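Local coordinates for protein GDP-mannose-dependent alpha-(1-6)-phosphatidylinositol monomannoside mannosyltransferase (Corynebacterium glutamicum, PDB 3OKP) that is a mannosyltransferase of the GT-B glycosyltransferase fold, with two Rossmann-like domains, and holds guanosine-5'-diphosphate-alpha-D-mannose in this structure, at residues Thr145-Ser148 with Gln149-Arg153. Sequence-based numbering, arbitrary orientation.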
loop_
_atom_site.group_PDB
_atom_site.type_symbol
_atom_site.label_atom_id
_atom_site.label_comp_id
_atom_site.label_asym_id
_atom_site.label_seq_id
_atom_site.Cartn_x
_atom_site.Cartn_y
_atom_site.Cartn_z
ATOM N N THR A 145 -7.361 7.411 11.162
ATOM C CA THR A 145 -7.452 6.319 10.193
ATOM C C THR A 145 -6.237 5.390 10.264
ATOM O O THR A 145 -5.140 5.814 10.633
ATOM C CB THR A 145 -7.712 6.805 8.739
ATOM O OG1 THR A 145 -6.484 7.201 8.117
ATOM C CG2 THR A 145 -8.723 7.958 8.706
ATOM N N TYR A 146 -6.460 4.122 9.925
ATOM C CA TYR A 146 -5.428 3.092 9.980
ATOM C C TYR A 146 -5.528 2.193 8.747
ATOM O O TYR A 146 -6.602 2.059 8.160
ATOM C CB TYR A 146 -5.559 2.269 11.272
ATOM C CG TYR A 146 -6.883 1.540 11.422
ATOM C CD1 TYR A 146 -7.049 0.247 10.927
ATOM C CD2 TYR A 146 -7.969 2.141 12.063
ATOM C CE1 TYR A 146 -8.260 -0.431 11.060
ATOM C CE2 TYR A 146 -9.188 1.469 12.202
ATOM C CZ TYR A 146 -9.322 0.184 11.697
ATOM O OH TYR A 146 -10.516 -0.491 11.827
ATOM N N ILE A 147 -4.413 1.574 8.368
ATOM C CA ILE A 147 -4.348 0.762 7.145
ATOM C C ILE A 147 -4.742 -0.716 7.335
ATOM O O ILE A 147 -5.238 -1.352 6.404
ATOM C CB ILE A 147 -2.965 0.881 6.430
ATOM C CG1 ILE A 147 -1.846 0.246 7.269
ATOM C CG2 ILE A 147 -2.661 2.349 6.090
ATOM C CD1 ILE A 147 -0.537 0.028 6.513
ATOM N N SER A 148 -4.520 -1.250 8.536
ATOM C CA SER A 148 -4.875 -2.639 8.842
ATOM C C SER A 148 -5.244 -2.826 10.311
ATOM O O SER A 148 -4.858 -2.026 11.165
ATOM C CB SER A 148 -3.727 -3.586 8.469
ATOM O OG SER A 148 -2.539 -3.259 9.173
ATOM N N GLN A 149 -5.992 -3.891 10.597
ATOM C CA GLN A 149 -6.312 -4.257 11.974
ATOM C C GLN A 149 -5.042 -4.557 12.763
ATOM O O GLN A 149 -4.992 -4.339 13.976
ATOM C CB GLN A 149 -7.264 -5.456 12.019
ATOM C CG GLN A 149 -8.665 -5.176 11.470
ATOM C CD GLN A 149 -9.417 -4.094 12.244
ATOM O OE1 GLN A 149 -10.152 -3.299 11.656
ATOM N NE2 GLN A 149 -9.237 -4.062 13.562
ATOM N N TYR A 150 -4.016 -5.044 12.062
ATOM C CA TYR A 150 -2.707 -5.275 12.665
ATOM C C TYR A 150 -2.077 -3.993 13.216
ATOM O O TYR A 150 -1.706 -3.943 14.390
ATOM C CB TYR A 150 -1.739 -5.948 11.684
ATOM C CG TYR A 150 -0.364 -6.142 12.283
ATOM C CD1 TYR A 150 -0.092 -7.239 13.096
ATOM C CD2 TYR A 150 0.658 -5.212 12.061
ATOM C CE1 TYR A 150 1.161 -7.421 13.663
ATOM C CE2 TYR A 150 1.918 -5.384 12.628
ATOM C CZ TYR A 150 2.161 -6.491 13.427
ATOM O OH TYR A 150 3.402 -6.679 13.996
ATOM N N THR A 151 -1.946 -2.970 12.369
ATOM C CA THR A 151 -1.327 -1.708 12.795
ATOM C C THR A 151 -2.126 -1.064 13.922
ATOM O O THR A 151 -1.543 -0.565 14.889
ATOM C CB THR A 151 -1.110 -0.697 11.635
ATOM O OG1 THR A 151 -2.366 -0.349 11.038
ATOM C CG2 THR A 151 -0.169 -1.272 10.579
ATOM N N LEU A 152 -3.455 -1.107 13.803
ATOM C CA LEU A 152 -4.347 -0.627 14.858
ATOM C C LEU A 152 -4.053 -1.272 16.216
ATOM O O LEU A 152 -3.921 -0.570 17.218
ATOM C CB LEU A 152 -5.822 -0.831 14.480
ATOM C CG LEU A 152 -6.851 -0.313 15.498
ATOM C CD1 LEU A 152 -6.763 1.208 15.649
ATOM C CD2 LEU A 152 -8.263 -0.738 15.141
ATOM N N ARG A 153 -3.941 -2.599 16.244
ATOM C CA ARG A 153 -3.622 -3.315 17.483
ATOM C C ARG A 153 -2.298 -2.848 18.099
ATOM O O ARG A 153 -2.191 -2.718 19.321
ATOM C CB ARG A 153 -3.602 -4.830 17.253
ATOM C CG ARG A 153 -3.411 -5.648 18.534
ATOM C CD ARG A 153 -3.562 -7.148 18.302
ATOM N NE ARG A 153 -2.430 -7.733 17.585
ATOM C CZ ARG A 153 -2.455 -8.090 16.304
ATOM N NH1 ARG A 153 -3.558 -7.924 15.580
ATOM N NH2 ARG A 153 -1.376 -8.619 15.743
HETATM O O HOH W 1 -1.901 2.341 9.971
#
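Leu152 sets its CD2 methyl over one face of the Tyr146 ring, 3.9 Å from the ring centroid, a CH-pi contact displaced toward the rim. With CG of Tyr146 turned between its own backbone N and carbonyl carbon (chi1 61°), the ring swings toward the first helical turn, where it slants across Leu152 and carries its hydroxyl to Gln149. There Tyr146 OH donates to Gln149 OE1 over 2.8 Å, tilted 31° from the carbonyl plane. Ring and amide planes stand nearly perpendicular, and a bend at chi2 folds the glutamine back to the phenol. Flat, with a polar tip, tyrosine thus serves both an aliphatic and an amide neighbour; His167 and Phe165 of the next strand pack against it too. All this belongs to a beta-alpha-beta unit of the N-terminal Rossmann-like domain, at the passage from strand 143-146 into helix 149-159. Ser148 is the N-cap: its short side chain lets OG turn forward over the first turn to accept from Thr151 N, 3.3 Å away at 167°. Its carbonyl opens the helical pattern by accepting from Leu152 N at 3.1 Å. Thr151 suits this turn because OG1 is turned to the polar side, 3.0 Å from Ser148 O and sharing a water with Ile147 N, while CG2 packs against Ile147 CG1 and Ser148 OG. The helix start faces the C-terminal domain: Ser148 OG hydrogen-bonds Gly291 O, and the two carboxylate oxygens of Glu316 take the backbone N-H groups of Gln149 and Tyr150. The Ile147 side chain lies about 8 Å from the bound guanosine-5'-diphosphate-alpha-D-mannose.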